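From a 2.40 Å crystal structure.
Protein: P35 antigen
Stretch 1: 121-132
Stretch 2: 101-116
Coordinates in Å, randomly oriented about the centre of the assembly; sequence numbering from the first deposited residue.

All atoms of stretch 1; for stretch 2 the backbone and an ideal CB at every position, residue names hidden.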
# COMPACT_ATOMS: atom_id res chain seq x y z
N VAL A 121 3.20 10.96 -18.00
CA VAL A 121 4.61 10.57 -17.76
C VAL A 121 4.61 9.23 -17.00
O VAL A 121 3.63 8.87 -16.36
CB VAL A 121 5.37 11.67 -16.93
CG1 VAL A 121 5.76 12.85 -17.82
CG2 VAL A 121 4.53 12.16 -15.73
N HIS A 122 5.69 8.48 -17.09
CA HIS A 122 5.86 7.24 -16.33
C HIS A 122 6.04 7.51 -14.84
O HIS A 122 6.30 8.62 -14.41
CB HIS A 122 7.08 6.52 -16.86
CG HIS A 122 6.96 6.12 -18.31
ND1 HIS A 122 7.71 6.69 -19.28
CD2 HIS A 122 6.15 5.18 -18.94
CE1 HIS A 122 7.40 6.13 -20.47
NE2 HIS A 122 6.43 5.23 -20.26
N PHE A 123 5.91 6.46 -14.05
CA PHE A 123 5.92 6.53 -12.57
C PHE A 123 7.27 6.93 -11.97
O PHE A 123 7.37 7.33 -10.81
CB PHE A 123 5.45 5.16 -12.11
CG PHE A 123 5.03 5.09 -10.67
CD1 PHE A 123 3.98 5.82 -10.21
CD2 PHE A 123 5.67 4.24 -9.81
CE1 PHE A 123 3.61 5.72 -8.86
CE2 PHE A 123 5.31 4.13 -8.51
CZ PHE A 123 4.26 4.84 -8.03
N ASP A 124 8.32 6.89 -12.79
CA ASP A 124 9.60 7.39 -12.35
C ASP A 124 9.65 8.91 -12.31
O ASP A 124 10.62 9.46 -11.78
CB ASP A 124 10.77 6.80 -13.17
CG ASP A 124 10.96 7.45 -14.57
OD1 ASP A 124 9.98 7.83 -15.24
OD2 ASP A 124 12.11 7.52 -15.02
N SER A 125 8.65 9.61 -12.82
CA SER A 125 8.81 11.07 -12.91
C SER A 125 8.74 11.84 -11.52
O SER A 125 8.10 11.36 -10.60
CB SER A 125 7.77 11.64 -13.90
OG SER A 125 7.45 13.00 -13.47
N HIS A 126 9.31 13.04 -11.42
CA HIS A 126 9.17 13.88 -10.19
C HIS A 126 7.70 14.02 -9.79
O HIS A 126 7.36 14.31 -8.66
CB HIS A 126 9.83 15.23 -10.39
CG HIS A 126 9.86 16.11 -9.14
ND1 HIS A 126 8.86 17.00 -8.83
CD2 HIS A 126 10.82 16.23 -8.11
CE1 HIS A 126 9.16 17.63 -7.67
NE2 HIS A 126 10.36 17.15 -7.23
N GLU A 127 6.79 13.76 -10.71
CA GLU A 127 5.40 14.01 -10.42
C GLU A 127 4.83 12.92 -9.52
O GLU A 127 3.80 13.10 -8.94
CB GLU A 127 4.62 14.12 -11.75
CG GLU A 127 3.12 14.17 -11.58
CD GLU A 127 2.29 14.18 -12.88
OE1 GLU A 127 2.81 14.50 -13.98
OE2 GLU A 127 1.06 13.87 -12.79
N TYR A 128 5.51 11.79 -9.42
CA TYR A 128 5.06 10.64 -8.65
C TYR A 128 5.96 10.36 -7.46
O TYR A 128 5.93 9.27 -6.90
CB TYR A 128 4.95 9.43 -9.57
CG TYR A 128 3.88 9.68 -10.58
CD1 TYR A 128 2.56 9.61 -10.21
CD2 TYR A 128 4.19 10.04 -11.89
CE1 TYR A 128 1.54 9.90 -11.11
CE2 TYR A 128 3.19 10.31 -12.80
CZ TYR A 128 1.86 10.25 -12.40
OH TYR A 128 0.82 10.50 -13.29
N THR A 129 6.78 11.35 -7.08
CA THR A 129 7.56 11.27 -5.84
C THR A 129 6.73 10.75 -4.65
O THR A 129 7.08 9.69 -4.05
CB THR A 129 8.16 12.65 -5.48
OG1 THR A 129 8.86 13.16 -6.61
CG2 THR A 129 9.09 12.54 -4.29
N GLU A 130 5.64 11.46 -4.33
CA GLU A 130 4.72 11.03 -3.26
C GLU A 130 4.24 9.57 -3.33
O GLU A 130 4.32 8.81 -2.35
CB GLU A 130 3.53 11.92 -3.16
CG GLU A 130 3.43 12.65 -1.83
CD GLU A 130 2.04 12.46 -1.21
OE1 GLU A 130 1.19 11.80 -1.85
OE2 GLU A 130 1.79 12.92 -0.06
N GLU A 131 3.73 9.18 -4.49
CA GLU A 131 3.20 7.86 -4.71
C GLU A 131 4.30 6.78 -4.63
O GLU A 131 4.16 5.71 -4.03
CB GLU A 131 2.56 7.84 -6.09
CG GLU A 131 1.26 8.56 -6.13
CD GLU A 131 1.40 10.00 -6.57
OE1 GLU A 131 2.52 10.60 -6.61
OE2 GLU A 131 0.33 10.55 -6.88
N ARG A 132 5.43 7.08 -5.19
CA ARG A 132 6.54 6.22 -4.95
C ARG A 132 6.82 5.99 -3.42
O ARG A 132 6.94 4.84 -2.96
CB ARG A 132 7.72 6.78 -5.66
CG ARG A 132 8.08 6.09 -6.92
CD ARG A 132 9.48 6.59 -7.31
NE ARG A 132 9.05 7.50 -8.31
CZ ARG A 132 9.39 8.76 -8.47
NH1 ARG A 132 10.33 9.36 -7.74
NH2 ARG A 132 8.80 9.35 -9.50
N UNK A 101 18.30 5.80 -8.70
CA UNK A 101 17.85 4.56 -9.26
C UNK A 101 16.54 4.02 -8.60
O UNK A 101 16.12 2.91 -8.91
CB UNK A 101 18.97 3.53 -9.13
N UNK A 102 15.88 4.82 -7.77
CA UNK A 102 14.59 4.42 -7.14
C UNK A 102 14.61 3.01 -6.61
O UNK A 102 13.70 2.16 -6.87
CB UNK A 102 13.44 4.55 -8.14
N UNK A 103 15.66 2.74 -5.83
CA UNK A 103 15.85 1.45 -5.18
C UNK A 103 15.92 0.35 -6.20
O UNK A 103 15.48 -0.80 -5.94
CB UNK A 103 14.73 1.17 -4.18
N UNK A 104 16.59 0.67 -7.31
CA UNK A 104 16.86 -0.34 -8.35
C UNK A 104 15.67 -0.49 -9.30
O UNK A 104 15.78 -1.11 -10.36
CB UNK A 104 17.19 -1.69 -7.71
N UNK A 105 14.54 0.11 -8.95
CA UNK A 105 13.34 -0.15 -9.67
C UNK A 105 13.11 0.76 -10.87
O UNK A 105 12.22 0.53 -11.68
CB UNK A 105 12.16 -0.04 -8.71
N UNK A 106 13.88 1.80 -11.00
CA UNK A 106 13.55 2.76 -12.01
C UNK A 106 13.83 2.28 -13.46
O UNK A 106 12.98 2.51 -14.32
CB UNK A 106 14.33 4.05 -11.73
N UNK A 107 14.97 1.63 -13.72
CA UNK A 107 15.36 1.34 -15.13
C UNK A 107 14.36 0.45 -15.85
O UNK A 107 14.15 0.66 -17.03
CB UNK A 107 16.73 0.67 -15.17
N UNK A 108 13.75 -0.55 -15.15
CA UNK A 108 12.88 -1.56 -15.78
C UNK A 108 11.45 -1.54 -15.37
O UNK A 108 10.63 -2.29 -15.97
CB UNK A 108 13.43 -2.96 -15.49
N UNK A 109 11.13 -0.80 -14.31
CA UNK A 109 9.75 -0.75 -13.86
C UNK A 109 9.28 0.68 -13.93
O UNK A 109 8.51 1.04 -14.84
CB UNK A 109 9.60 -1.31 -12.44
N UNK A 110 9.75 1.55 -13.02
CA UNK A 110 9.03 2.81 -12.85
C UNK A 110 9.09 3.62 -14.14
O UNK A 110 8.16 4.33 -14.55
CB UNK A 110 9.61 3.61 -11.68
N UNK A 111 10.18 3.46 -14.86
CA UNK A 111 10.24 4.25 -16.11
C UNK A 111 9.52 3.55 -17.30
O UNK A 111 9.61 4.07 -18.37
CB UNK A 111 11.70 4.51 -16.48
N UNK A 112 8.86 2.42 -17.08
CA UNK A 112 8.07 1.72 -18.12
C UNK A 112 6.58 1.63 -17.83
O UNK A 112 5.83 1.17 -18.69
CB UNK A 112 8.61 0.30 -18.31
N UNK A 113 6.13 2.02 -16.64
CA UNK A 113 4.74 1.85 -16.31
C UNK A 113 4.12 3.23 -16.03
O UNK A 113 4.86 4.16 -15.78
CB UNK A 113 4.58 0.91 -15.11
N UNK A 114 2.79 3.30 -16.05
CA UNK A 114 1.98 4.50 -15.72
C UNK A 114 1.13 4.32 -14.48
O UNK A 114 0.60 3.26 -14.23
CB UNK A 114 1.07 4.86 -16.89
N UNK A 115 0.93 5.42 -13.76
CA UNK A 115 0.20 5.34 -12.54
C UNK A 115 -1.22 4.81 -12.78
O UNK A 115 -1.65 3.85 -12.14
CB UNK A 115 0.16 6.71 -11.87
N UNK A 116 -1.94 5.47 -13.67
CA UNK A 116 -3.30 5.03 -14.05
C UNK A 116 -3.44 5.27 -15.55
O UNK A 116 -2.62 6.01 -16.14
CB UNK A 116 -4.38 5.77 -13.27

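Position 101 has nothing of stretch 1 near its ideal CB, so many residues would suit. It is D101, whose OD1 takes a weak hydrogen bond from the backbone N of 104.

Position 102 points toward stretch 1, with its ideal CB 4.5 Å from R132 CD. Beyond lies the backbone O of D124, an acceptor. Phi is positive, which asparagine or glycine tolerates well, but a longer donor could reach that oxygen. The residue is Q102. Q102 NE2 donates a hydrogen bond to D124 O at 3.2 Å and lies over one face of the R132 guanidinium.

Positions 103, 104 and 105 are out of reach, and stretch 1 sets no demand on them. At 103 the residue is F103. Position 104 has phi 84°, which by itself favours glycine, and it is G104. Position 105 is M105.

Position 106 points sideways, its ideal CB 4.7 Å from D124 CB. The nearby carboxylate invites a long basic side chain, lysine or arginine. It is R106. The end comes nearer than the CB direction suggests, and R106 NE forms a salt bridge with D124 OD2 at 3.2 Å. R106 NH2 adds a weak hydrogen bond to the same oxygen.

Position 107 points away, and 108 and 109 are out of reach, so many would suit. They are A107, E108 and I109.

Position 110 points toward stretch 1. Its ideal CB is 3.7 Å from D124 N, and the F123 ring and R132 side chain lie ahead. A large apolar residue, such as leucine, methionine or an aromatic, would suit. It is F110. The edge of F123 meets its face, with ring centroids 5.3 Å apart, and R132 CG lies over a face too. F110 O accepts a weak hydrogen bond from D124 N at 3.1 Å.

Position 111 points sideways, its ideal CB 3.4 Å from D124 OD2. Little room remains on that side, so a small residue such as alanine, serine or glycine is plausible. It is S111. Its OG turns back to donate to the backbone O of R106, and S111 O lies over one face of the H122 ring.

Position 112 points away, leaving the choice open. It is K112.

Position 113 also points away, but its ideal CB is 5.3 Å from F123 CB, so a branched apolar chain could reach back. It is I113, whose CG1 lies 3.9 Å from F123 CB. I113 O accepts a hydrogen bond from F123 N at 3.1 Å.

Position 114 points sideways, near V121 O and H122. A flat ring could lie along the imidazole; a polar residue is also possible. It is F114, its ring near parallel to that of H122 but slid apart.

Position 115 points toward stretch 1, its ideal CB 3.6 Å from Y128 CE1 and 4.3 Å from F123 CD1. Apolar or aromatic residues would suit. It is F115, which meets F123 rim to rim. F115 CE1 is 3.9 Å from E131 CG.

Position 116 points sideways into open space, so many would suit. It is N116.

Stretch 2, residues 101-116: DQFGMRAEIFSKIFFN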
# COMPACT_ATOMS: atom_id res chain seq x y z
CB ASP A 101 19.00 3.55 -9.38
CG ASP A 101 19.23 2.70 -8.11
OD1 ASP A 101 18.74 3.01 -6.98
OD2 ASP A 101 20.00 1.71 -8.26
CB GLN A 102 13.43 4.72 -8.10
CG GLN A 102 13.48 6.19 -8.43
CD GLN A 102 12.53 6.61 -9.52
OE1 GLN A 102 11.90 5.79 -10.21
NE2 GLN A 102 12.35 7.93 -9.62
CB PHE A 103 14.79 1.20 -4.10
CG PHE A 103 14.98 2.07 -2.89
CD1 PHE A 103 16.13 1.95 -2.13
CD2 PHE A 103 14.03 2.96 -2.49
CE1 PHE A 103 16.34 2.74 -1.01
CE2 PHE A 103 14.23 3.78 -1.35
CZ PHE A 103 15.41 3.66 -0.62
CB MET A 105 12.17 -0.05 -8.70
CG MET A 105 12.04 -1.28 -7.84
SD MET A 105 10.75 -1.09 -6.57
CE MET A 105 9.56 -1.94 -7.54
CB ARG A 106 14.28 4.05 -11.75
CG ARG A 106 14.34 4.90 -12.98
CD ARG A 106 15.32 6.02 -12.74
NE ARG A 106 14.79 7.26 -13.25
CZ ARG A 106 14.92 8.43 -12.65
NH1 ARG A 106 15.60 8.58 -11.49
NH2 ARG A 106 14.32 9.47 -13.22
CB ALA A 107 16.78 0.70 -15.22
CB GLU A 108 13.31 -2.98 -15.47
CG GLU A 108 14.79 -3.25 -15.47
CD GLU A 108 15.39 -3.17 -16.82
OE1 GLU A 108 14.67 -2.84 -17.81
OE2 GLU A 108 16.61 -3.45 -16.90
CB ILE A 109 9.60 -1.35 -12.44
CG1 ILE A 109 10.40 -2.64 -12.33
CG2 ILE A 109 8.12 -1.56 -12.04
CD1 ILE A 109 10.38 -3.30 -10.95
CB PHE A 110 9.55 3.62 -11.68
CG PHE A 110 9.40 2.96 -10.34
CD1 PHE A 110 8.39 2.04 -10.08
CD2 PHE A 110 10.24 3.33 -9.28
CE1 PHE A 110 8.22 1.48 -8.82
CE2 PHE A 110 10.06 2.81 -7.99
CZ PHE A 110 9.06 1.87 -7.75
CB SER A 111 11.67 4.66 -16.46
OG SER A 111 12.37 3.54 -16.92
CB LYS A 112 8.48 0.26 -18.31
CG LYS A 112 9.98 -0.05 -18.31
CD LYS A 112 10.58 0.36 -19.64
CE LYS A 112 11.84 -0.45 -19.92
NZ LYS A 112 12.38 0.39 -21.02
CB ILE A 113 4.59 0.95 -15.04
CG1 ILE A 113 5.31 1.63 -13.85
CG2 ILE A 113 5.08 -0.48 -15.33
CD1 ILE A 113 4.87 1.15 -12.49
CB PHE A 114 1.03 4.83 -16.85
CG PHE A 114 1.74 5.06 -18.11
CD1 PHE A 114 2.36 6.29 -18.35
CD2 PHE A 114 1.89 4.03 -19.04
CE1 PHE A 114 3.09 6.48 -19.50
CE2 PHE A 114 2.62 4.24 -20.21
CZ PHE A 114 3.19 5.47 -20.44
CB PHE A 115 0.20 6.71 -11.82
CG PHE A 115 -0.45 6.67 -10.46
CD1 PHE A 115 0.06 5.88 -9.44
CD2 PHE A 115 -1.59 7.42 -10.20
CE1 PHE A 115 -0.56 5.85 -8.19
CE2 PHE A 115 -2.22 7.40 -8.94
CZ PHE A 115 -1.70 6.62 -7.93
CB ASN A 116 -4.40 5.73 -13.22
CG ASN A 116 -4.26 7.24 -13.24
OD1 ASN A 116 -3.84 7.83 -14.24
ND2 ASN A 116 -4.56 7.87 -12.12
O HOH W 1 2.85 7.37 -14.05
O HOH W 2 -2.60 10.48 -12.59
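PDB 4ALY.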